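Local structure of glutathione transferase o1 (Bombyx mori, 3RBT) at residues A[60-64]-A[65-69]; A[122-125]-A[126-129]; A[135-138]-A[139-143]; A[154-157]-A[158-162]; A[205-208]-A[209-212]. The protein probably acts as an Omega-class glutathione transferase, perhaps reducing dehydroascorbate with glutathione. All blocks are in the same frame, centred on the assembly; numbering follows the deposited sequence.

How the interactions relate
Interaction 1 lies in the thioredoxin-like N-terminal part and interactions 2 to 5 in the helical C-terminal part; the centres of 1 and 4 are about 42 Å apart. Interactions 2 and 3 share helix 113-138: the first is a watered kink near the chain's centre, the second the helix end, where the backbone turns away. Interactions 2 and 4 meet where Leu122 and Phe126 pack on Phe155. Interactions 4 and 5 also touch, but there polar groups of helix 145-162 hold the first turn of helix 205-216. All five mix buried and surface residues, and buried aromatic groups occur in each; 2 adds bridging waters and a salt bridge between subunits, 4 a salt bridge along its helix.

Interaction 1. Residues A[60-64]-A[65-69]; sequences LRLPE and WFRAK
Pro63 presses its ring against the indole of Trp65, CB sitting over one face 3.7 Å from the centroid of the five-membered ring. This is a CH-pi contact: the flat indole offers a broad electron-rich surface, and the proline a rigid bump to rest on it. The indole takes the crowded position between the backbone N and the carbonyl carbon (chi1 59°), which folds it back toward Pro63. A second bump is Leu62 CD2, which meets the Phe66 ring at its edge, 3.3 Å from CD2 of the phenylalanine. The same methyl also touches Arg67, whose CG lies 3.7 Å from Leu62 CD2, and thus fills the notch between the two helical side chains. Beyond CG the arginine bends at chi3 and curls back past Leu62, NH2 giving a nearly straight bond of 2.9 Å to Leu62 O, which lies in the guanidinium plane. Pro63, at the N-cap position, suits its place because it needs no N-H there and its carbonyl starts the helix, taking Arg67 N at 3.2 Å from Pro63 O. With an alanine in place of Trp65, the flat platform would be gone and Pro63 CB would probably be left without the surface it rests on. The turn leads into the short helix 64-69 of the thioredoxin-like domain. Leu62 reaches Leu73, Trp65 packs on Pro19 and Pro20 of the N-terminal loop, and Phe66 points to the sheet, meeting Tyr30 of strand 27-31 and Val77 of strand 77-80.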
# COMPACT_ATOMS: atom_id res chain seq x y z
N LEU A 60 -1.63 -27.05 -3.81
CA LEU A 60 -0.82 -28.06 -4.47
C LEU A 60 -1.25 -28.22 -5.93
O LEU A 60 -0.51 -27.85 -6.84
CB LEU A 60 -0.92 -29.40 -3.72
CG LEU A 60 -0.73 -29.37 -2.19
CD1 LEU A 60 -1.44 -30.55 -1.54
CD2 LEU A 60 0.74 -29.32 -1.77
N ARG A 61 -2.46 -28.75 -6.13
CA ARG A 61 -2.98 -28.99 -7.48
C ARG A 61 -3.69 -27.74 -8.03
O ARG A 61 -4.92 -27.60 -7.96
CB ARG A 61 -3.84 -30.26 -7.50
CG ARG A 61 -3.08 -31.51 -7.02
CD ARG A 61 -3.88 -32.80 -7.11
NE ARG A 61 -3.66 -33.52 -8.38
CZ ARG A 61 -2.77 -34.49 -8.57
NH1 ARG A 61 -1.98 -34.90 -7.58
NH2 ARG A 61 -2.67 -35.07 -9.76
N LEU A 62 -2.88 -26.85 -8.59
CA LEU A 62 -3.33 -25.56 -9.10
C LEU A 62 -3.63 -25.62 -10.61
O LEU A 62 -2.84 -26.17 -11.38
CB LEU A 62 -2.23 -24.55 -8.81
CG LEU A 62 -2.65 -23.20 -8.25
CD1 LEU A 62 -1.63 -22.71 -7.23
CD2 LEU A 62 -2.81 -22.22 -9.39
N PRO A 63 -4.77 -25.04 -11.04
CA PRO A 63 -5.14 -25.13 -12.46
C PRO A 63 -4.27 -24.24 -13.32
O PRO A 63 -3.93 -23.12 -12.92
CB PRO A 63 -6.59 -24.64 -12.48
CG PRO A 63 -7.03 -24.58 -11.03
CD PRO A 63 -5.79 -24.33 -10.25
N GLU A 64 -3.91 -24.74 -14.50
CA GLU A 64 -3.04 -24.04 -15.45
C GLU A 64 -3.58 -22.69 -15.90
O GLU A 64 -2.82 -21.73 -16.03
CB GLU A 64 -2.75 -24.93 -16.67
CG GLU A 64 -1.57 -25.86 -16.47
CD GLU A 64 -1.21 -26.67 -17.71
OE1 GLU A 64 -1.90 -26.57 -18.75
OE2 GLU A 64 -0.22 -27.44 -17.63
N TRP A 65 -4.89 -22.63 -16.13
CA TRP A 65 -5.55 -21.38 -16.53
C TRP A 65 -5.49 -20.32 -15.43
O TRP A 65 -5.52 -19.13 -15.72
CB TRP A 65 -7.00 -21.64 -16.96
CG TRP A 65 -7.85 -22.25 -15.89
CD1 TRP A 65 -8.17 -23.57 -15.76
CD2 TRP A 65 -8.51 -21.57 -14.81
NE1 TRP A 65 -8.98 -23.75 -14.66
CE2 TRP A 65 -9.20 -22.54 -14.06
CE3 TRP A 65 -8.57 -20.22 -14.41
CZ2 TRP A 65 -9.94 -22.22 -12.92
CZ3 TRP A 65 -9.31 -19.90 -13.27
CH2 TRP A 65 -9.99 -20.90 -12.54
N PHE A 66 -5.41 -20.77 -14.18
CA PHE A 66 -5.27 -19.85 -13.06
C PHE A 66 -3.86 -19.25 -13.03
O PHE A 66 -3.72 -18.03 -12.99
CB PHE A 66 -5.63 -20.51 -11.72
CG PHE A 66 -5.65 -19.56 -10.55
CD1 PHE A 66 -6.74 -18.72 -10.33
CD2 PHE A 66 -4.58 -19.49 -9.67
CE1 PHE A 66 -6.75 -17.84 -9.25
CE2 PHE A 66 -4.58 -18.62 -8.59
CZ PHE A 66 -5.67 -17.79 -8.38
N ARG A 67 -2.84 -20.10 -13.09
CA ARG A 67 -1.45 -19.63 -13.18
C ARG A 67 -1.27 -18.65 -14.34
O ARG A 67 -0.64 -17.61 -14.17
CB ARG A 67 -0.46 -20.80 -13.33
CG ARG A 67 -0.40 -21.72 -12.12
CD ARG A 67 0.59 -22.85 -12.29
NE ARG A 67 -0.01 -24.14 -11.97
CZ ARG A 67 0.66 -25.30 -11.87
NH1 ARG A 67 1.97 -25.33 -12.06
NH2 ARG A 67 0.00 -26.42 -11.58
N ALA A 68 -1.86 -18.97 -15.49
CA ALA A 68 -1.76 -18.11 -16.66
C ALA A 68 -2.30 -16.69 -16.43
O ALA A 68 -1.72 -15.73 -16.92
CB ALA A 68 -2.44 -18.75 -17.86
N LYS A 69 -3.40 -16.57 -15.69
CA LYS A 69 -3.98 -15.26 -15.39
C LYS A 69 -3.34 -14.62 -14.16
O LYS A 69 -3.61 -13.46 -13.84
CB LYS A 69 -5.50 -15.37 -15.19
CG LYS A 69 -6.31 -15.75 -16.43
CD LYS A 69 -7.81 -15.61 -16.15
CE LYS A 69 -8.65 -16.06 -17.33
NZ LYS A 69 -10.11 -15.76 -17.14

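Interaction 2. Residues A[122-125]-A[126-129]; sequences LIER and FNEL
Asn127 folds back over the turn that holds Glu124. Its CB lies 3.2 Å from Glu124 O, and CG, turned anti to the carbonyl carbon (chi1 -75°), stays close to the same oxygen. At the tip OD1 accepts a bond of 2.7 Å from a water molecule, which also donates to Ile123 O and lies in the plane of the Phe126 ring, at its edge. ND2, the other branch, comes 3.4 Å from Glu124 OE2, but the angle is too poor for a hydrogen bond, and the amide and carboxylate planes stand 84° apart. Helix 113-138 of the all-helical GST C-terminal domain is kinked where the N atoms of Glu128 and Leu129 miss the carbonyls of the turn before; Glu128 N bonds instead to Arg125 O and Leu129 N, weakly, to Phe126 O. With an alanine in place of Asn127, the water at Ile123 O is likely to lose one of its acceptors and be held less firmly. A second water bridges Arg125 O to OE1 of Glu128, 2.6 Å from the latter. A long acidic chain suits that place, its OE2 forming a salt bridge with Arg72 of the second subunit. Phe126 packs against Val179 and Trp182 of helix 174-186.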
# COMPACT_ATOMS: atom_id res chain seq x y z
N LEU A 122 -2.32 2.59 9.68
CA LEU A 122 -2.46 1.53 10.68
C LEU A 122 -2.50 0.15 10.03
O LEU A 122 -1.91 -0.80 10.54
CB LEU A 122 -3.67 1.79 11.58
CG LEU A 122 -3.46 2.98 12.53
CD1 LEU A 122 -4.78 3.58 13.01
CD2 LEU A 122 -2.55 2.61 13.72
N ILE A 123 -3.19 0.04 8.89
CA ILE A 123 -3.17 -1.19 8.11
C ILE A 123 -1.73 -1.57 7.75
O ILE A 123 -1.32 -2.73 7.92
CB ILE A 123 -4.08 -1.13 6.85
CG1 ILE A 123 -5.55 -1.02 7.27
CG2 ILE A 123 -3.88 -2.39 6.00
CD1 ILE A 123 -6.49 -0.46 6.20
N GLU A 124 -0.95 -0.59 7.27
CA GLU A 124 0.45 -0.83 6.97
C GLU A 124 1.24 -1.25 8.22
O GLU A 124 1.95 -2.26 8.19
CB GLU A 124 1.07 0.38 6.28
CG GLU A 124 2.54 0.21 5.93
CD GLU A 124 2.80 -0.78 4.80
OE1 GLU A 124 3.97 -1.21 4.67
OE2 GLU A 124 1.87 -1.12 4.04
N ARG A 125 1.10 -0.48 9.30
CA ARG A 125 1.68 -0.84 10.60
C ARG A 125 1.35 -2.27 11.06
O ARG A 125 2.21 -2.95 11.63
CB ARG A 125 1.23 0.15 11.68
CG ARG A 125 2.07 1.38 11.78
CD ARG A 125 1.33 2.47 12.54
NE ARG A 125 1.93 3.78 12.32
CZ ARG A 125 1.25 4.92 12.31
NH1 ARG A 125 -0.07 4.92 12.49
NH2 ARG A 125 1.88 6.07 12.09
N PHE A 126 0.11 -2.71 10.82
CA PHE A 126 -0.34 -4.06 11.19
C PHE A 126 0.47 -5.17 10.50
O PHE A 126 0.51 -6.30 11.00
CB PHE A 126 -1.84 -4.23 10.89
CG PHE A 126 -2.49 -5.43 11.61
CD1 PHE A 126 -2.82 -5.36 12.96
CD2 PHE A 126 -2.81 -6.59 10.90
CE1 PHE A 126 -3.43 -6.45 13.61
CE2 PHE A 126 -3.42 -7.68 11.53
CZ PHE A 126 -3.73 -7.61 12.88
N ASN A 127 1.11 -4.85 9.38
CA ASN A 127 1.95 -5.84 8.68
C ASN A 127 3.05 -6.46 9.55
O ASN A 127 3.49 -7.58 9.29
CB ASN A 127 2.57 -5.26 7.40
CG ASN A 127 1.56 -5.13 6.27
OD1 ASN A 127 0.54 -5.82 6.23
ND2 ASN A 127 1.85 -4.23 5.34
N GLU A 128 3.48 -5.72 10.58
CA GLU A 128 4.48 -6.22 11.51
C GLU A 128 3.92 -7.35 12.40
O GLU A 128 4.63 -8.32 12.71
CB GLU A 128 5.12 -5.08 12.33
CG GLU A 128 5.92 -4.09 11.46
CD GLU A 128 6.56 -2.94 12.23
OE1 GLU A 128 6.03 -2.53 13.29
OE2 GLU A 128 7.60 -2.43 11.77
N LEU A 129 2.65 -7.25 12.76
CA LEU A 129 1.96 -8.30 13.51
C LEU A 129 1.77 -9.52 12.61
O LEU A 129 1.98 -10.66 13.04
CB LEU A 129 0.63 -7.77 14.06
CG LEU A 129 -0.42 -8.57 14.87
CD1 LEU A 129 0.09 -9.88 15.43
CD2 LEU A 129 -0.96 -7.73 16.01
O HOH W 1 -1.88 -5.26 7.28
O HOH W 2 3.71 -2.64 14.38

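Interaction 3. Residues A[135-138]-A[139-143]; sequences ECFD and TNFAF
Phe137 brings CD1 to the edge of the Phe141 ring, near its plane and 3.6 Å from CD2. The two side chains cross at about a right angle while the ring planes are inclined at 63°, neither a stack nor an edge-to-face pair. The Phe143 ring carries its neighbour Ala142 CB over one face and has Thr139 CB at its edge; the Glu135 chain, fully extended, places OE1 3.3 Å from Phe143 CB. Cys136 SG packs against the base of Phe141, 4.0 Å from its CB; a small, weakly polar thiol suits this buried spot. Phe141 and Phe137 both reach Leu188, so the pair joins the C-terminal end of helix 113-138, in the helical GST C-terminal domain, to the segments beyond it. The chain makes its exit with Asn140 and Phe141 both at positive phi, which turns the backbone round until Phe141 N lies 2.8 Å from Cys136 O. Thr139 N reaches the same oxygen at 3.2 Å, from the opposite face of the carbonyl plane. Thr139 sets OG1 between its backbone N and carbonyl carbon (chi1 60°), close enough to give its proton to Glu135 O at 2.8 Å. Carbonyls at a helix end have lost the N-H of the next turn; here the hydroxyl and loop N-H groups of the turn meet Glu135 O and Cys136 O, while Asp138 O takes Arg238 NE.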
# COMPACT_ATOMS: atom_id res chain seq x y z
N GLU A 135 5.63 -16.26 11.07
CA GLU A 135 6.77 -17.00 11.59
C GLU A 135 6.35 -17.92 12.74
O GLU A 135 6.84 -19.05 12.85
CB GLU A 135 7.85 -16.02 12.05
CG GLU A 135 9.09 -16.66 12.66
CD GLU A 135 10.12 -15.63 13.12
OE1 GLU A 135 11.00 -15.98 13.92
OE2 GLU A 135 10.03 -14.46 12.69
N CYS A 136 5.45 -17.42 13.58
CA CYS A 136 4.95 -18.15 14.73
C CYS A 136 4.29 -19.46 14.32
O CYS A 136 4.64 -20.52 14.83
CB CYS A 136 3.96 -17.28 15.52
SG CYS A 136 3.39 -17.99 17.09
N PHE A 137 3.34 -19.38 13.38
CA PHE A 137 2.54 -20.54 12.99
C PHE A 137 3.35 -21.51 12.13
O PHE A 137 2.94 -22.65 11.92
CB PHE A 137 1.26 -20.12 12.27
CG PHE A 137 0.39 -19.17 13.06
CD1 PHE A 137 0.55 -19.01 14.44
CD2 PHE A 137 -0.62 -18.45 12.43
CE1 PHE A 137 -0.26 -18.14 15.16
CE2 PHE A 137 -1.43 -17.58 13.13
CZ PHE A 137 -1.25 -17.42 14.51
N ASP A 138 4.50 -21.04 11.66
CA ASP A 138 5.39 -21.81 10.81
C ASP A 138 6.35 -22.65 11.65
O ASP A 138 6.88 -23.66 11.16
CB ASP A 138 6.17 -20.86 9.90
CG ASP A 138 6.35 -21.39 8.48
OD1 ASP A 138 5.49 -22.17 8.01
OD2 ASP A 138 7.34 -21.00 7.83
N THR A 139 6.57 -22.26 12.91
CA THR A 139 7.63 -22.84 13.74
C THR A 139 7.15 -23.45 15.06
O THR A 139 7.81 -23.31 16.09
CB THR A 139 8.73 -21.79 14.04
OG1 THR A 139 8.16 -20.68 14.74
CG2 THR A 139 9.39 -21.29 12.74
N ASN A 140 6.02 -24.16 15.02
CA ASN A 140 5.32 -24.61 16.24
C ASN A 140 5.22 -23.54 17.35
O ASN A 140 5.59 -23.77 18.50
CB ASN A 140 5.88 -25.94 16.79
CG ASN A 140 4.91 -26.65 17.74
OD1 ASN A 140 3.88 -27.17 17.31
ND2 ASN A 140 5.23 -26.66 19.02
N PHE A 141 4.73 -22.36 16.95
CA PHE A 141 4.34 -21.29 17.87
C PHE A 141 5.44 -20.92 18.87
O PHE A 141 5.17 -20.50 19.99
CB PHE A 141 3.02 -21.64 18.58
CG PHE A 141 2.06 -22.40 17.70
CD1 PHE A 141 1.89 -23.77 17.86
CD2 PHE A 141 1.37 -21.76 16.68
CE1 PHE A 141 1.02 -24.48 17.05
CE2 PHE A 141 0.50 -22.46 15.86
CZ PHE A 141 0.32 -23.82 16.04
N ALA A 142 6.69 -21.07 18.42
CA ALA A 142 7.87 -20.85 19.24
C ALA A 142 8.50 -19.47 19.06
O ALA A 142 9.17 -18.97 19.97
CB ALA A 142 8.90 -21.94 18.97
N PHE A 143 8.30 -18.85 17.90
CA PHE A 143 9.00 -17.60 17.57
C PHE A 143 8.10 -16.45 17.12
O PHE A 143 6.93 -16.65 16.78
CB PHE A 143 10.09 -17.87 16.52
CG PHE A 143 11.11 -18.88 16.95
CD1 PHE A 143 12.10 -18.55 17.88
CD2 PHE A 143 11.09 -20.17 16.42
CE1 PHE A 143 13.05 -19.49 18.28
CE2 PHE A 143 12.04 -21.12 16.82
CZ PHE A 143 13.02 -20.78 17.75

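Interaction 4. Residues A[154-157]-A[158-162]; sequences IFEK and ELTNR
Glu156 and Thr160 lean across one turn of helix 145-162, set obliquely and both directed to helix 205-216, its packing partner in the helical GST C-terminal domain. Thr160 OG1, placed beside its own backbone N by chi1 of -49°, turns back and donates to Glu156 O at 2.6 Å. Thr160 N holds the same carbonyl at 3.0 Å, and the two donors come from opposite faces of its plane. A threonine suits this position because its hydroxyl, having spent its proton on the helix, can still accept one from Asn206 ND2. The Glu156 chain starts beside its carbonyl carbon and bends at chi2, so that the carboxylate comes round to Asn206 N with OE1 and to Phe207 N with OE2. On another side of the helix Glu158 bends likewise at chi2 and meets Arg162 one turn on. The arginine NE points straight at Glu158 OE2, 2.9 Å away with a bond angle of 168°, and the oxygen lies in the guanidinium plane and uses its anti lone pair. Arg162 NH2 adds a weak bond to that oxygen and a salt bridge to Asp119 of helix 113-138. Phe155 packs on Phe207 and Leu159 on Trp210. The Glu158 charge is thus paired with an arginine, whereas buried Glu156 is met by two N-H groups at the start of helix 205-216, whose dipole would probably favour its ionised form.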
# COMPACT_ATOMS: atom_id res chain seq x y z
N ILE A 154 0.67 -0.64 20.06
CA ILE A 154 0.31 0.48 19.19
C ILE A 154 -1.21 0.56 19.01
O ILE A 154 -1.82 1.62 19.16
CB ILE A 154 1.03 0.38 17.81
CG1 ILE A 154 2.52 0.73 17.97
CG2 ILE A 154 0.38 1.29 16.75
CD1 ILE A 154 3.42 0.15 16.88
N PHE A 155 -1.83 -0.58 18.72
CA PHE A 155 -3.27 -0.64 18.50
C PHE A 155 -4.10 -0.45 19.77
O PHE A 155 -5.23 0.04 19.70
CB PHE A 155 -3.65 -1.92 17.74
CG PHE A 155 -3.43 -1.81 16.26
CD1 PHE A 155 -4.49 -1.56 15.41
CD2 PHE A 155 -2.14 -1.91 15.73
CE1 PHE A 155 -4.29 -1.43 14.03
CE2 PHE A 155 -1.93 -1.79 14.34
CZ PHE A 155 -3.01 -1.55 13.50
N GLU A 156 -3.53 -0.80 20.92
CA GLU A 156 -4.17 -0.56 22.21
C GLU A 156 -4.25 0.94 22.47
O GLU A 156 -5.32 1.47 22.80
CB GLU A 156 -3.40 -1.25 23.34
CG GLU A 156 -3.85 -0.86 24.75
CD GLU A 156 -5.22 -1.39 25.11
OE1 GLU A 156 -5.83 -0.86 26.06
OE2 GLU A 156 -5.70 -2.34 24.45
N LYS A 157 -3.11 1.61 22.30
CA LYS A 157 -3.02 3.05 22.45
C LYS A 157 -3.92 3.79 21.46
O LYS A 157 -4.58 4.76 21.83
CB LYS A 157 -1.56 3.50 22.31
CG LYS A 157 -0.73 3.24 23.56
CD LYS A 157 0.77 3.32 23.29
CE LYS A 157 1.58 2.98 24.53
NZ LYS A 157 3.00 2.67 24.18
N GLU A 158 -3.96 3.32 20.21
CA GLU A 158 -4.80 3.92 19.19
C GLU A 158 -6.30 3.78 19.49
O GLU A 158 -7.04 4.76 19.37
CB GLU A 158 -4.50 3.33 17.81
CG GLU A 158 -5.31 3.96 16.67
CD GLU A 158 -4.97 5.42 16.42
OE1 GLU A 158 -3.79 5.80 16.57
OE2 GLU A 158 -5.88 6.19 16.06
N LEU A 159 -6.73 2.57 19.86
CA LEU A 159 -8.13 2.35 20.21
C LEU A 159 -8.54 3.19 21.42
O LEU A 159 -9.63 3.77 21.44
CB LEU A 159 -8.40 0.86 20.46
CG LEU A 159 -9.84 0.39 20.72
CD1 LEU A 159 -10.78 0.74 19.57
CD2 LEU A 159 -9.83 -1.11 20.96
N THR A 160 -7.66 3.26 22.42
CA THR A 160 -7.90 4.07 23.62
C THR A 160 -8.07 5.54 23.24
O THR A 160 -9.00 6.20 23.71
CB THR A 160 -6.76 3.89 24.67
OG1 THR A 160 -6.51 2.50 24.88
CG2 THR A 160 -7.14 4.53 26.02
N ASN A 161 -7.20 6.04 22.37
CA ASN A 161 -7.23 7.43 21.93
C ASN A 161 -8.53 7.80 21.21
O ASN A 161 -9.01 8.93 21.32
CB ASN A 161 -6.04 7.74 21.03
CG ASN A 161 -4.75 7.94 21.80
OD1 ASN A 161 -4.77 8.23 23.00
ND2 ASN A 161 -3.63 7.79 21.12
N ARG A 162 -9.08 6.84 20.47
CA ARG A 162 -10.32 7.03 19.75
C ARG A 162 -11.55 7.03 20.67
O ARG A 162 -12.50 7.76 20.43
CB ARG A 162 -10.47 5.99 18.63
CG ARG A 162 -9.44 6.16 17.52
CD ARG A 162 -9.74 5.32 16.30
NE ARG A 162 -8.63 5.42 15.35
CZ ARG A 162 -8.70 5.09 14.06
NH1 ARG A 162 -9.84 4.63 13.53
NH2 ARG A 162 -7.63 5.23 13.30

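Interaction 5. Residues A[205-208]-A[209-212]; sequences PNFA and DWGD
Phe207 and Trp210 make the dense side of this helical turn, lying side by side and pointing the same way. The indole comes over one face of the phenyl ring, with the planes at 44°, Trp210 CE3 3.8 Å above its centre and Trp210 CZ3 3.4 Å from Phe207 CZ. Both rings arise from a CG anti to the backbone N (chi1 -158° in Phe207, 167° in Trp210), which sends them along the same side of the helix. Large aromatic groups suit this side because it faces helices 145-162 and 174-186: Phe207 packs on Leu152 and Val183, and Trp210 meets Phe167 and Trp180 edge-to-face while its NE1 bonds to Asp176. Helix 205-216 is thus one of the packed helices of the GST C-terminal domain, and it opens with Pro205, whose missing N-H costs nothing in a first turn. Gly211 is buried too: its N gives a nearly straight bond of 2.8 Å to Phe207 O, and a CB there would come within 3.1 Å of Ala208 O. The outer side is looser. Asp209 is exposed, its CG turned beside its own backbone N; OD1 lies 3.2 Å from Pro205 O, two acceptors, not hydrogen-bonded, and Pro205 O is served by Asp209 N at 3.0 Å. Farther round, Asp212 stays near Ala208 O, its CG 3.5 Å from that oxygen.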
# COMPACT_ATOMS: atom_id res chain seq x y z
N PRO A 205 -6.15 -4.09 27.53
CA PRO A 205 -7.52 -4.27 28.03
C PRO A 205 -8.60 -3.78 27.06
O PRO A 205 -9.61 -4.46 26.91
CB PRO A 205 -7.53 -3.46 29.34
CG PRO A 205 -6.45 -2.46 29.18
CD PRO A 205 -5.40 -3.11 28.32
N ASN A 206 -8.38 -2.64 26.42
CA ASN A 206 -9.33 -2.14 25.42
C ASN A 206 -9.35 -2.98 24.14
O ASN A 206 -10.42 -3.26 23.58
CB ASN A 206 -9.06 -0.66 25.11
CG ASN A 206 -9.31 0.25 26.31
OD1 ASN A 206 -10.26 0.04 27.07
ND2 ASN A 206 -8.47 1.27 26.49
N PHE A 207 -8.18 -3.42 23.70
CA PHE A 207 -8.06 -4.30 22.52
C PHE A 207 -8.74 -5.63 22.79
O PHE A 207 -9.50 -6.12 21.96
CB PHE A 207 -6.59 -4.52 22.14
CG PHE A 207 -6.39 -4.94 20.71
CD1 PHE A 207 -6.38 -3.99 19.69
CD2 PHE A 207 -6.22 -6.28 20.38
CE1 PHE A 207 -6.20 -4.37 18.36
CE2 PHE A 207 -6.04 -6.68 19.06
CZ PHE A 207 -6.03 -5.72 18.04
N ALA A 208 -8.48 -6.20 23.98
CA ALA A 208 -9.10 -7.45 24.39
C ALA A 208 -10.62 -7.32 24.39
O ALA A 208 -11.31 -8.19 23.88
CB ALA A 208 -8.60 -7.87 25.79
N ASP A 209 -11.12 -6.23 24.97
CA ASP A 209 -12.54 -5.90 24.97
C ASP A 209 -13.11 -5.85 23.55
O ASP A 209 -14.15 -6.45 23.27
CB ASP A 209 -12.79 -4.56 25.67
CG ASP A 209 -12.74 -4.66 27.19
OD1 ASP A 209 -12.40 -5.74 27.72
OD2 ASP A 209 -13.04 -3.64 27.86
N TRP A 210 -12.41 -5.15 22.66
CA TRP A 210 -12.77 -5.04 21.25
C TRP A 210 -12.84 -6.42 20.58
O TRP A 210 -13.81 -6.74 19.89
CB TRP A 210 -11.79 -4.09 20.54
CG TRP A 210 -11.83 -4.11 19.03
CD1 TRP A 210 -12.68 -3.41 18.22
CD2 TRP A 210 -10.98 -4.86 18.16
NE1 TRP A 210 -12.42 -3.68 16.91
CE2 TRP A 210 -11.37 -4.57 16.84
CE3 TRP A 210 -9.92 -5.75 18.37
CZ2 TRP A 210 -10.75 -5.14 15.72
CZ3 TRP A 210 -9.30 -6.32 17.27
CH2 TRP A 210 -9.72 -6.01 15.96
N GLY A 211 -11.81 -7.24 20.82
CA GLY A 211 -11.80 -8.64 20.41
C GLY A 211 -13.08 -9.40 20.77
O GLY A 211 -13.64 -10.11 19.93
N ASP A 212 -13.53 -9.23 22.01
CA ASP A 212 -14.76 -9.87 22.48
C ASP A 212 -15.97 -9.39 21.70
O ASP A 212 -16.81 -10.18 21.29
CB ASP A 212 -14.96 -9.62 23.98
CG ASP A 212 -13.95 -10.35 24.84
OD1 ASP A 212 -13.40 -11.37 24.36
OD2 ASP A 212 -13.71 -9.91 25.98